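Local coordinates for glycerol uptake operon antiterminator-related protein (Thermotoga maritima, PDB 1VKF), which probably takes part in transcriptional control of glycerol uptake, as a TIM-barrel protein of the glycerol-3-phosphate responsive antiterminator family, at residues G16-L21 with P32-L37; G28-D33 with K50-R55; R108-D113 with E133-A138; R150-A155 with K169-I174. One frame throughout, in Å; residues are numbered along the deposited sequence.

Interaction 1: G16-L21 with P32-L37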
loop_
_atom_site.group_PDB
_atom_site.type_symbol
_atom_site.label_atom_id
_atom_site.label_comp_id
_atom_site.label_asym_id
_atom_site.label_seq_id
_atom_site.Cartn_x
_atom_site.Cartn_y
_atom_site.Cartn_z
ATOM N N GLY A 16 -1.700 -11.027 6.238
ATOM C CA GLY A 16 -1.922 -10.508 7.580
ATOM C C GLY A 16 -1.859 -9.016 7.696
ATOM O O GLY A 16 -2.340 -8.290 6.823
ATOM N N ILE A 17 -1.309 -8.528 8.806
ATOM C CA ILE A 17 -1.280 -7.124 9.052
ATOM C C ILE A 17 0.023 -6.515 8.486
ATOM O O ILE A 17 1.106 -7.054 8.682
ATOM C CB ILE A 17 -1.381 -6.892 10.552
ATOM C CG1 ILE A 17 -2.698 -7.486 11.076
ATOM C CG2 ILE A 17 -1.254 -5.439 10.878
ATOM C CD1 ILE A 17 -3.916 -6.873 10.497
ATOM N N ILE A 18 -0.151 -5.447 7.741
ATOM C CA ILE A 18 0.911 -4.570 7.203
ATOM C C ILE A 18 0.944 -3.294 8.041
ATOM O O ILE A 18 -0.104 -2.706 8.367
ATOM C CB ILE A 18 0.617 -4.227 5.710
ATOM C CG1 ILE A 18 0.782 -5.459 4.899
ATOM C CG2 ILE A 18 1.513 -3.082 5.218
ATOM C CD1 ILE A 18 0.234 -5.369 3.473
ATOM N N ALA A 19 2.133 -2.858 8.416
ATOM C CA ALA A 19 2.274 -1.682 9.261
ATOM C C ALA A 19 2.287 -0.433 8.400
ATOM O O ALA A 19 3.227 -0.216 7.661
ATOM C CB ALA A 19 3.554 -1.749 10.098
ATOM N N ALA A 20 1.290 0.409 8.612
ATOM C CA ALA A 20 1.213 1.743 7.995
ATOM C C ALA A 20 1.848 2.768 8.955
ATOM O O ALA A 20 1.489 2.849 10.165
ATOM C CB ALA A 20 -0.236 2.104 7.713
ATOM N N LEU A 21 2.743 3.579 8.395
ATOM C CA LEU A 21 3.418 4.603 9.138
ATOM C C LEU A 21 3.087 5.969 8.573
ATOM O O LEU A 21 3.259 6.223 7.383
ATOM C CB LEU A 21 4.931 4.399 9.097
ATOM C CG LEU A 21 5.445 3.217 9.937
ATOM C CD1 LEU A 21 6.940 3.293 9.931
ATOM C CD2 LEU A 21 4.883 3.213 11.347
ATOM N N PRO A 32 4.914 -6.096 12.230
ATOM C CA PRO A 32 4.770 -6.559 10.842
ATOM C C PRO A 32 6.058 -6.549 10.016
ATOM O O PRO A 32 6.876 -5.634 10.175
ATOM C CB PRO A 32 3.711 -5.590 10.276
ATOM C CG PRO A 32 2.861 -5.210 11.449
ATOM C CD PRO A 32 3.922 -5.039 12.526
ATOM N N ASP A 33 6.199 -7.533 9.110
ATOM C CA ASP A 33 7.366 -7.612 8.254
ATOM C C ASP A 33 7.337 -6.571 7.129
ATOM O O ASP A 33 8.410 -6.150 6.632
ATOM C CB ASP A 33 7.462 -8.999 7.594
ATOM C CG ASP A 33 7.773 -10.106 8.577
ATOM O OD1 ASP A 33 8.525 -9.892 9.544
ATOM O OD2 ASP A 33 7.282 -11.230 8.439
ATOM N N VAL A 34 6.137 -6.175 6.729
ATOM C CA VAL A 34 5.935 -5.236 5.636
ATOM C C VAL A 34 5.469 -3.882 6.205
ATOM O O VAL A 34 4.534 -3.812 7.025
ATOM C CB VAL A 34 4.963 -5.733 4.601
ATOM C CG1 VAL A 34 4.789 -4.726 3.447
ATOM C CG2 VAL A 34 5.463 -7.062 4.039
ATOM N N VAL A 35 6.040 -2.804 5.680
ATOM C CA VAL A 35 5.697 -1.468 6.113
ATOM C C VAL A 35 5.260 -0.673 4.888
ATOM O O VAL A 35 5.958 -0.679 3.876
ATOM C CB VAL A 35 6.899 -0.723 6.787
ATOM C CG1 VAL A 35 6.594 0.744 7.037
ATOM C CG2 VAL A 35 7.258 -1.336 8.126
ATOM N N PHE A 36 4.129 0.035 5.018
ATOM C CA PHE A 36 3.737 1.042 4.048
ATOM C C PHE A 36 4.015 2.397 4.627
ATOM O O PHE A 36 3.410 2.772 5.624
ATOM C CB PHE A 36 2.248 0.895 3.704
ATOM C CG PHE A 36 1.919 -0.233 2.806
ATOM C CD1 PHE A 36 2.856 -1.132 2.368
ATOM C CD2 PHE A 36 0.595 -0.432 2.429
ATOM C CE1 PHE A 36 2.498 -2.129 1.483
ATOM C CE2 PHE A 36 0.242 -1.438 1.579
ATOM C CZ PHE A 36 1.185 -2.289 1.121
ATOM N N LEU A 37 4.984 3.131 4.073
ATOM C CA LEU A 37 5.313 4.482 4.566
ATOM C C LEU A 37 4.427 5.461 3.825
ATOM O O LEU A 37 4.531 5.647 2.609
ATOM C CB LEU A 37 6.781 4.790 4.272
ATOM C CG LEU A 37 7.272 6.153 4.692
ATOM C CD1 LEU A 37 7.069 6.415 6.154
ATOM C CD2 LEU A 37 8.729 6.305 4.263
HETATM O O HOH W 1 3.393 -7.612 7.102
#

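Interaction 2: G28-D33 with K50-R55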
loop_
_atom_site.group_PDB
_atom_site.type_symbol
_atom_site.label_atom_id
_atom_site.label_comp_id
_atom_site.label_asym_id
_atom_site.label_seq_id
_atom_site.Cartn_x
_atom_site.Cartn_y
_atom_site.Cartn_z
ATOM N N GLY A 28 8.514 3.357 17.837
ATOM C CA GLY A 28 8.352 2.180 18.675
ATOM C C GLY A 28 8.576 0.888 17.897
ATOM O O GLY A 28 9.117 0.933 16.793
ATOM N N GLU A 29 8.169 -0.248 18.458
ATOM C CA GLU A 29 8.327 -1.542 17.813
ATOM C C GLU A 29 7.349 -1.664 16.668
ATOM O O GLU A 29 6.186 -1.282 16.781
ATOM C CB GLU A 29 8.075 -2.689 18.810
ATOM C CG GLU A 29 8.132 -4.084 18.211
ATOM C CD GLU A 29 9.538 -4.446 17.713
ATOM O OE1 GLU A 29 10.491 -3.803 18.183
ATOM O OE2 GLU A 29 9.703 -5.380 16.888
ATOM N N ILE A 30 7.817 -2.232 15.562
ATOM C CA ILE A 30 6.977 -2.532 14.418
ATOM C C ILE A 30 7.004 -4.036 14.216
ATOM O O ILE A 30 8.009 -4.603 13.719
ATOM C CB ILE A 30 7.468 -1.783 13.128
ATOM C CG1 ILE A 30 7.502 -0.266 13.342
ATOM C CG2 ILE A 30 6.581 -2.176 11.939
ATOM C CD1 ILE A 30 8.253 0.529 12.239
ATOM N N GLU A 31 5.950 -4.725 14.656
ATOM C CA GLU A 31 5.914 -6.168 14.520
ATOM C C GLU A 31 5.801 -6.675 13.060
ATOM O O GLU A 31 6.505 -7.624 12.720
ATOM C CB GLU A 31 4.840 -6.781 15.420
ATOM C CG GLU A 31 5.135 -6.602 16.909
ATOM C CD GLU A 31 4.516 -5.358 17.525
ATOM O OE1 GLU A 31 3.985 -4.490 16.799
ATOM O OE2 GLU A 31 4.588 -5.246 18.772
ATOM N N PRO A 32 4.914 -6.096 12.230
ATOM C CA PRO A 32 4.770 -6.559 10.842
ATOM C C PRO A 32 6.058 -6.549 10.016
ATOM O O PRO A 32 6.876 -5.634 10.175
ATOM C CB PRO A 32 3.711 -5.590 10.276
ATOM C CG PRO A 32 2.861 -5.210 11.449
ATOM C CD PRO A 32 3.922 -5.039 12.526
ATOM N N ASP A 33 6.199 -7.533 9.110
ATOM C CA ASP A 33 7.366 -7.612 8.254
ATOM C C ASP A 33 7.337 -6.571 7.129
ATOM O O ASP A 33 8.410 -6.150 6.632
ATOM C CB ASP A 33 7.462 -8.999 7.594
ATOM C CG ASP A 33 7.773 -10.106 8.577
ATOM O OD1 ASP A 33 8.525 -9.892 9.544
ATOM O OD2 ASP A 33 7.282 -11.230 8.439
ATOM N N LYS A 50 16.173 4.172 5.394
ATOM C CA LYS A 50 17.283 3.542 6.109
ATOM C C LYS A 50 16.829 3.022 7.484
ATOM O O LYS A 50 17.196 1.909 7.855
ATOM C CB LYS A 50 18.429 4.527 6.300
ATOM C CG LYS A 50 19.540 3.984 7.209
ATOM C CD LYS A 50 20.879 4.604 6.950
ATOM C CE LYS A 50 22.004 3.897 7.761
ATOM N NZ LYS A 50 21.869 2.416 7.747
ATOM N N ILE A 51 16.075 3.819 8.237
ATOM C CA ILE A 51 15.604 3.409 9.571
ATOM C C ILE A 51 14.794 2.093 9.421
ATOM O O ILE A 51 14.969 1.131 10.187
ATOM C CB ILE A 51 14.785 4.508 10.282
ATOM C CG1 ILE A 51 15.662 5.676 10.703
ATOM C CG2 ILE A 51 13.993 3.910 11.465
ATOM C CD1 ILE A 51 14.818 6.973 10.999
ATOM N N LEU A 52 13.892 2.059 8.440
ATOM C CA LEU A 52 12.941 0.972 8.305
ATOM C C LEU A 52 13.621 -0.247 7.707
ATOM O O LEU A 52 13.379 -1.382 8.146
ATOM C CB LEU A 52 11.772 1.407 7.428
ATOM C CG LEU A 52 10.879 2.494 8.065
ATOM C CD1 LEU A 52 9.858 2.949 7.018
ATOM C CD2 LEU A 52 10.186 2.026 9.308
ATOM N N LYS A 53 14.505 -0.028 6.745
ATOM C CA LYS A 53 15.225 -1.144 6.130
ATOM C C LYS A 53 16.191 -1.764 7.157
ATOM O O LYS A 53 16.397 -2.954 7.164
ATOM C CB LYS A 53 15.968 -0.711 4.857
ATOM C CG LYS A 53 15.025 -0.309 3.653
ATOM C CD LYS A 53 14.107 -1.441 3.177
ATOM C CE LYS A 53 14.918 -2.662 2.684
ATOM N NZ LYS A 53 14.077 -3.913 2.377
ATOM N N ASP A 54 16.753 -0.945 8.028
ATOM C CA ASP A 54 17.649 -1.412 9.097
ATOM C C ASP A 54 16.905 -2.362 10.069
ATOM O O ASP A 54 17.547 -3.240 10.680
ATOM C CB ASP A 54 18.227 -0.234 9.866
ATOM C CG ASP A 54 19.485 0.379 9.180
ATOM O OD1 ASP A 54 19.945 -0.159 8.137
ATOM O OD2 ASP A 54 20.077 1.373 9.616
ATOM N N ARG A 55 15.612 -2.147 10.240
ATOM C CA ARG A 55 14.745 -3.014 11.059
ATOM C C ARG A 55 14.345 -4.284 10.329
ATOM O O ARG A 55 13.584 -5.079 10.861
ATOM C CB ARG A 55 13.533 -2.285 11.552
ATOM C CG ARG A 55 13.805 -1.276 12.640
ATOM C CD ARG A 55 12.684 -0.401 12.906
ATOM N NE ARG A 55 12.942 0.640 13.906
ATOM C CZ ARG A 55 12.072 0.961 14.854
ATOM N NH1 ARG A 55 10.948 0.284 14.965
ATOM N NH2 ARG A 55 12.328 1.941 15.704
HETATM O O HOH W 2 11.484 4.152 17.849
HETATM O O HOH W 3 10.731 -2.599 14.664
#

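Interaction 3: R108-D113 with E133-A138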
loop_
_atom_site.group_PDB
_atom_site.type_symbol
_atom_site.label_atom_id
_atom_site.label_comp_id
_atom_site.label_asym_id
_atom_site.label_seq_id
_atom_site.Cartn_x
_atom_site.Cartn_y
_atom_site.Cartn_z
ATOM N N ARG A 108 -3.740 1.817 -5.580
ATOM C CA ARG A 108 -4.880 2.117 -4.704
ATOM C C ARG A 108 -6.182 2.168 -5.502
ATOM O O ARG A 108 -6.191 2.530 -6.687
ATOM C CB ARG A 108 -4.690 3.430 -3.987
ATOM C CG ARG A 108 -3.530 3.504 -3.012
ATOM C CD ARG A 108 -3.514 4.819 -2.201
ATOM N NE ARG A 108 -3.505 4.508 -0.788
ATOM C CZ ARG A 108 -4.193 5.125 0.169
ATOM N NH1 ARG A 108 -4.951 6.165 -0.101
ATOM N NH2 ARG A 108 -4.085 4.690 1.431
ATOM N N PHE A 109 -7.280 1.800 -4.829
ATOM C CA PHE A 109 -8.589 1.607 -5.430
ATOM C C PHE A 109 -9.597 2.134 -4.381
ATOM O O PHE A 109 -9.726 1.577 -3.288
ATOM C CB PHE A 109 -8.730 0.111 -5.708
ATOM C CG PHE A 109 -10.021 -0.327 -6.358
ATOM C CD1 PHE A 109 -11.186 0.403 -6.283
ATOM C CD2 PHE A 109 -10.032 -1.493 -7.091
ATOM C CE1 PHE A 109 -12.331 -0.034 -6.914
ATOM C CE2 PHE A 109 -11.185 -1.936 -7.740
ATOM C CZ PHE A 109 -12.327 -1.210 -7.636
ATOM N N PHE A 110 -10.293 3.246 -4.698
ATOM C CA PHE A 110 -11.249 3.832 -3.792
ATOM C C PHE A 110 -12.641 3.224 -4.157
ATOM O O PHE A 110 -13.266 3.619 -5.163
ATOM C CB PHE A 110 -11.302 5.354 -3.986
ATOM C CG PHE A 110 -10.040 6.098 -3.606
ATOM C CD1 PHE A 110 -9.082 5.557 -2.754
ATOM C CD2 PHE A 110 -9.850 7.404 -4.074
ATOM C CE1 PHE A 110 -7.939 6.293 -2.410
ATOM C CE2 PHE A 110 -8.704 8.123 -3.723
ATOM C CZ PHE A 110 -7.763 7.561 -2.908
ATOM N N ALA A 111 -13.106 2.276 -3.350
ATOM C CA ALA A 111 -14.317 1.488 -3.648
ATOM C C ALA A 111 -15.546 2.194 -3.033
ATOM O O ALA A 111 -16.071 1.818 -1.966
ATOM C CB ALA A 111 -14.141 0.059 -3.166
ATOM N N LEU A 112 -15.974 3.260 -3.730
ATOM C CA LEU A 112 -16.940 4.197 -3.201
ATOM C C LEU A 112 -18.391 3.825 -3.550
ATOM O O LEU A 112 -19.277 4.064 -2.756
ATOM C CB LEU A 112 -16.602 5.600 -3.714
ATOM C CG LEU A 112 -15.295 6.192 -3.132
ATOM C CD1 LEU A 112 -14.782 7.358 -3.963
ATOM C CD2 LEU A 112 -15.564 6.576 -1.696
ATOM N N ASP A 113 -18.601 3.264 -4.735
ATOM C CA ASP A 113 -19.910 2.884 -5.182
ATOM C C ASP A 113 -19.760 1.910 -6.328
ATOM O O ASP A 113 -18.656 1.592 -6.719
ATOM C CB ASP A 113 -20.740 4.125 -5.536
ATOM C CG ASP A 113 -20.125 5.024 -6.552
ATOM O OD1 ASP A 113 -19.501 4.564 -7.536
ATOM O OD2 ASP A 113 -20.346 6.270 -6.482
ATOM N N GLU A 133 -4.719 -2.179 -3.419
ATOM C CA GLU A 133 -5.155 -1.753 -2.091
ATOM C C GLU A 133 -6.521 -1.100 -2.177
ATOM O O GLU A 133 -6.687 -0.053 -2.803
ATOM C CB GLU A 133 -4.148 -0.824 -1.440
ATOM C CG GLU A 133 -4.499 -0.443 0.016
ATOM C CD GLU A 133 -3.479 0.496 0.616
ATOM O OE1 GLU A 133 -3.377 1.618 0.115
ATOM O OE2 GLU A 133 -2.837 0.100 1.598
ATOM N N VAL A 134 -7.481 -1.729 -1.537
ATOM C CA VAL A 134 -8.886 -1.271 -1.590
ATOM C C VAL A 134 -9.241 -0.553 -0.315
ATOM O O VAL A 134 -9.079 -1.085 0.785
ATOM C CB VAL A 134 -9.841 -2.423 -1.812
ATOM C CG1 VAL A 134 -11.286 -1.922 -1.756
ATOM C CG2 VAL A 134 -9.531 -3.135 -3.127
ATOM N N LEU A 135 -9.789 0.649 -0.472
ATOM C CA LEU A 135 -10.240 1.476 0.638
ATOM C C LEU A 135 -11.729 1.864 0.467
ATOM O O LEU A 135 -12.169 2.064 -0.673
ATOM C CB LEU A 135 -9.428 2.754 0.743
ATOM C CG LEU A 135 -7.892 2.614 0.847
ATOM C CD1 LEU A 135 -7.241 2.724 -0.480
ATOM C CD2 LEU A 135 -7.417 3.710 1.805
ATOM N N PRO A 136 -12.483 1.970 1.561
ATOM C CA PRO A 136 -12.057 1.579 2.919
ATOM C C PRO A 136 -12.091 0.049 3.073
ATOM O O PRO A 136 -12.570 -0.708 2.202
ATOM C CB PRO A 136 -13.117 2.216 3.812
ATOM C CG PRO A 136 -14.399 2.179 2.935
ATOM C CD PRO A 136 -13.888 2.405 1.555
ATOM N N GLY A 137 -11.579 -0.451 4.191
ATOM C CA GLY A 137 -11.379 -1.862 4.349
ATOM C C GLY A 137 -12.646 -2.727 4.354
ATOM O O GLY A 137 -12.608 -3.853 3.867
ATOM N N ALA A 138 -13.739 -2.142 4.839
ATOM C CA ALA A 138 -15.014 -2.834 5.017
ATOM C C ALA A 138 -15.530 -3.390 3.693
ATOM O O ALA A 138 -16.255 -4.379 3.682
ATOM C CB ALA A 138 -16.035 -1.925 5.683
#

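Interaction 4: R150-A155 with K169-I174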
loop_
_atom_site.group_PDB
_atom_site.type_symbol
_atom_site.label_atom_id
_atom_site.label_comp_id
_atom_site.label_asym_id
_atom_site.label_seq_id
_atom_site.Cartn_x
_atom_site.Cartn_y
_atom_site.Cartn_z
ATOM N N ARG A 150 -6.297 -11.977 -7.929
ATOM C CA ARG A 150 -5.472 -10.806 -7.651
ATOM C C ARG A 150 -5.373 -10.643 -6.154
ATOM O O ARG A 150 -6.276 -11.046 -5.426
ATOM C CB ARG A 150 -6.010 -9.557 -8.353
ATOM C CG ARG A 150 -6.050 -9.778 -9.891
ATOM C CD ARG A 150 -6.664 -8.673 -10.661
ATOM N NE ARG A 150 -7.025 -9.135 -12.003
ATOM C CZ ARG A 150 -6.300 -8.948 -13.099
ATOM N NH1 ARG A 150 -5.127 -8.340 -13.075
ATOM N NH2 ARG A 150 -6.757 -9.423 -14.242
ATOM N N THR A 151 -4.249 -10.096 -5.706
ATOM C CA THR A 151 -4.005 -9.838 -4.290
ATOM C C THR A 151 -4.670 -8.547 -3.891
ATOM O O THR A 151 -4.418 -7.516 -4.505
ATOM C CB THR A 151 -2.515 -9.734 -4.050
ATOM O OG1 THR A 151 -1.891 -10.954 -4.432
ATOM C CG2 THR A 151 -2.211 -9.623 -2.572
ATOM N N VAL A 152 -5.547 -8.598 -2.892
ATOM C CA VAL A 152 -6.160 -7.402 -2.339
ATOM C C VAL A 152 -5.633 -7.134 -0.914
ATOM O O VAL A 152 -5.608 -8.018 -0.058
ATOM C CB VAL A 152 -7.708 -7.500 -2.340
ATOM C CG1 VAL A 152 -8.338 -6.276 -1.643
ATOM C CG2 VAL A 152 -8.221 -7.649 -3.768
ATOM N N ILE A 153 -5.187 -5.905 -0.692
ATOM C CA ILE A 153 -4.878 -5.399 0.622
ATOM C C ILE A 153 -5.975 -4.432 0.987
ATOM O O ILE A 153 -6.278 -3.493 0.238
ATOM C CB ILE A 153 -3.538 -4.672 0.593
ATOM C CG1 ILE A 153 -2.422 -5.602 0.176
ATOM C CG2 ILE A 153 -3.254 -4.017 1.977
ATOM C CD1 ILE A 153 -1.211 -4.889 -0.342
ATOM N N ALA A 154 -6.587 -4.657 2.132
ATOM C CA ALA A 154 -7.600 -3.769 2.631
ATOM C C ALA A 154 -6.970 -2.659 3.418
ATOM O O ALA A 154 -6.025 -2.876 4.138
ATOM C CB ALA A 154 -8.555 -4.520 3.502
ATOM N N ALA A 155 -7.502 -1.460 3.286
ATOM C CA ALA A 155 -7.059 -0.369 4.164
ATOM C C ALA A 155 -8.131 0.648 4.406
ATOM O O ALA A 155 -8.924 0.968 3.515
ATOM C CB ALA A 155 -5.794 0.319 3.514
ATOM N N LYS A 169 -10.477 -13.011 6.246
ATOM C CA LYS A 169 -11.008 -14.258 5.681
ATOM C C LYS A 169 -11.137 -14.166 4.193
ATOM O O LYS A 169 -11.193 -15.181 3.548
ATOM C CB LYS A 169 -12.349 -14.600 6.307
ATOM C CG LYS A 169 -12.194 -14.941 7.770
ATOM C CD LYS A 169 -13.511 -15.344 8.375
ATOM C CE LYS A 169 -13.311 -15.926 9.745
ATOM N NZ LYS A 169 -14.512 -16.698 10.142
ATOM N N HIS A 170 -11.176 -12.937 3.649
ATOM C CA HIS A 170 -11.501 -12.704 2.229
ATOM C C HIS A 170 -10.437 -12.007 1.397
ATOM O O HIS A 170 -10.531 -12.023 0.158
ATOM C CB HIS A 170 -12.768 -11.864 2.120
ATOM C CG HIS A 170 -13.877 -12.345 2.985
ATOM N ND1 HIS A 170 -14.513 -13.553 2.773
ATOM C CD2 HIS A 170 -14.437 -11.811 4.097
ATOM C CE1 HIS A 170 -15.426 -13.737 3.713
ATOM N NE2 HIS A 170 -15.399 -12.699 4.531
ATOM N N VAL A 171 -9.490 -11.346 2.072
ATOM C CA VAL A 171 -8.440 -10.588 1.398
ATOM C C VAL A 171 -7.099 -11.015 2.019
ATOM O O VAL A 171 -7.073 -11.587 3.098
ATOM C CB VAL A 171 -8.662 -9.049 1.493
ATOM C CG1 VAL A 171 -10.080 -8.651 1.040
ATOM C CG2 VAL A 171 -8.403 -8.523 2.883
ATOM N N SER A 172 -6.002 -10.720 1.345
ATOM C CA SER A 172 -4.704 -11.214 1.778
ATOM C C SER A 172 -4.202 -10.513 3.010
ATOM O O SER A 172 -3.645 -11.158 3.892
ATOM C CB SER A 172 -3.673 -11.043 0.681
ATOM O OG SER A 172 -3.996 -11.906 -0.380
ATOM N N ALA A 173 -4.388 -9.201 3.046
ATOM C CA ALA A 173 -3.769 -8.380 4.092
ATOM C C ALA A 173 -4.551 -7.125 4.401
ATOM O O ALA A 173 -5.413 -6.723 3.662
ATOM C CB ALA A 173 -2.373 -8.017 3.634
ATOM N N ILE A 174 -4.222 -6.490 5.516
ATOM C CA ILE A 174 -4.730 -5.181 5.878
ATOM C C ILE A 174 -3.581 -4.256 6.261
ATOM O O ILE A 174 -2.751 -4.628 7.071
ATOM C CB ILE A 174 -5.633 -5.283 7.148
ATOM C CG1 ILE A 174 -6.871 -6.137 6.888
ATOM C CG2 ILE A 174 -5.997 -3.906 7.638
ATOM C CD1 ILE A 174 -7.639 -6.509 8.156
HETATM O O HOH W 4 -6.222 -11.095 -1.765
#

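Interaction 1: G16-L21 with P32-L37
Ile18 and Phe36 share one setting of the first torsion, Ile18 CG1 and Phe36 CG each lying anti to the carbonyl carbon (chi1 -69° and -76°); this leaves Ile18 CG2 anti to its backbone N, on the side of the ring. The methyl so placed sits over the middle of the phenyl ring as a CH-pi contact, with Ile18 CG2 3.7 Å from the Phe36 ring centroid. Ile18 CD1 reaches the far end of the ring, 4.0 Å from Phe36 CZ. The strands that carry this pair run parallel, 32° apart, and three backbone bonds tie them. Phe36 N gives the shortest, 2.8 Å to Ala19 O. The other two run from Ala19 N to Val34 O and from Leu21 N to Phe36 O. Before the ladder begins, a water takes over, donating to Ile17 O at 2.8 Å and accepting from Val34 N. Here Pro32 turns its ring onto the first strand, its CB 3.4 Å from Ile17 O and its CG against Ala19 CB. On the face that carries Ala19, Val35, Leu21 and Leu37, Leu21 CD1 packs on Val35 CG1 at 3.9 Å. An alanine at Phe36 would probably open a gap beside Ile18, its CG2 and CD1 losing the ring they lean on. The face of Ala20 and Phe36 looks into the barrel, and a bound citrate lies close to Ala20. Strand 173-176 pairs with the other edge of strand 16-21; outside, Trp182 of helix 179-182 covers Ala19 and Pro32, and Leu52 of helix 45-54 packs on Leu21 and Val35.

Interaction 2: G28-D33 with K50-R55
Arg55 reaches across to Gly28 and Ile30 from just past the end of helix 45-54. Its CB already heads for the 28-33 loop; from there chi3 of -177° sets NE at the far end of a chain extended from CG, and the guanidinium beyond it meets the loop backbone, with Arg55 CZ 3.5 Å from Gly28 O. At the tip, NH1 gives Gly28 O a nearly straight hydrogen bond of 2.7 Å, with an N-H...O angle of 176° and the oxygen lying in the guanidinium plane. NH1 makes a second bond, to a water at 2.9 Å that also accepts from Ile30 N. NH2 has a weaker link, to another water shared with Gly28 N, and together these bonds probably help to hold the rotation of the group. Ile30 crosses the arginine at about a right angle, its CG1 and CD1 each 3.8 Å from Arg55 NH1. The same CD1 methyl of Ile30 continues inward to the helix, meeting Leu52 CD2 at 3.8 Å. The arrangement belongs to the outer layer of a TIM barrel: a helixless connection between strands 16-21 and 34-41 is held against the C-terminal end of the helix that follows the second strand.

Interaction 3: R108-D113 with E133-A138
Arg108-Phe110 and Glu133-Leu135 are the paired strands of a right-handed beta-alpha-beta crossover in the TIM barrel, with helix 114-127 as the link. They run parallel with a 23° twist. Phe109 lies between the two partners of its backbone: its N gives a weak bond to Glu133 O, and its O accepts from Leu135 N at 3.0 Å. Ala111 N then closes the ladder on Leu135 O at 2.8 Å, the carbonyl of the cis peptide bond to Pro136. Toward the helices, Ala111 CB meets Val134 CG1 at 3.8 Å, and Val143 of helix 140-144 covers both.

On the other face, Arg108 and Glu133 lie side by side and point the same way. A bend in the arginine chain (chi3 125°) turns NE toward the carboxylate, giving a salt bridge of 3.0 Å from Arg108 NE to Glu133 OE1. The bond is weak, bent to 132° at the hydrogen, and the two flat groups are turned well out of each other's plane. A leucine in place of Arg108 would probably leave the buried Glu133 carboxylate without this positive mate. A citrate, probably from the crystallisation liquor, lies close to the Arg108 side chain and may mark a pocket inside the barrel.

Leu135 completes the cluster. Its CD2 comes within 3.5 Å of Arg108 NH2, while its CD1 sits over the centre of the guanidinium face, 3.9 Å from Arg108 CZ, and the same CD1 also meets the rim of the Phe110 ring, 4.1 Å from Phe110 CD1.

Interaction 4: R150-A155 with K169-I174
Thr151-Ala154 and Val171-Ile174 run parallel but splayed, their end-to-end directions 50° apart, and they draw together only as the second segment becomes a strand. Ile153 pairs with Ala173 and Ala154 with Ile174, the latter with CA atoms 4.6 Å apart. Ala154 N bonds to Ala173 O at 2.8 Å. One step earlier, where the second segment is still a loop, Ser172 N reaches Val152 O at 3.1 Å. A water continues the seam, accepting from Val152 N and lying 2.7 Å from Ser172 OG. The two strands belong to a beta-alpha-beta crossover of the TIM barrel, with helix 161-167 between them. Ile153 and Ala173 face the barrel interior; on the opposite face, turned to the helices, Ala154 CB meets two side chains, Ile174 CG1 and Val171 CG2, each at 4.1 Å. The valine reaches it because its CG2 takes the crowded position between the backbone N and the carbonyl carbon. Its other methyl, Val171 CG1, crosses to Val152 CG1 at 4.0 Å; helix 140-144 covers the pair, Ala144 touching Val152 and Ala140 touching Val171. Where the segments diverge, Thr151 CG2 touches Ser172 OG at 3.6 Å.

Interactions 1, 3 and 4 are three seams of one curled parallel sheet, while interaction 2 lies outside it. Along the chain, interaction 1 leads directly into interaction 2, with Pro32 and Asp33 shared; their centres are about 9 Å apart, and Leu21 touches Leu52. Interactions 3 and 4 follow, about 11 Å apart, joined where strand 131-135 pairs with strand 151-155. Strands 173-176 and 16-21 then pair, bringing interaction 4 back to interaction 1 and closing the barrel. Across the interior, Phe36 touches Glu133, although the centres of interactions 1 and 3 are about 18 Å apart; these two may line a common pocket. Interactions 2 and 3, about 26 Å apart between centres, lie on opposite sides of the chain's centre.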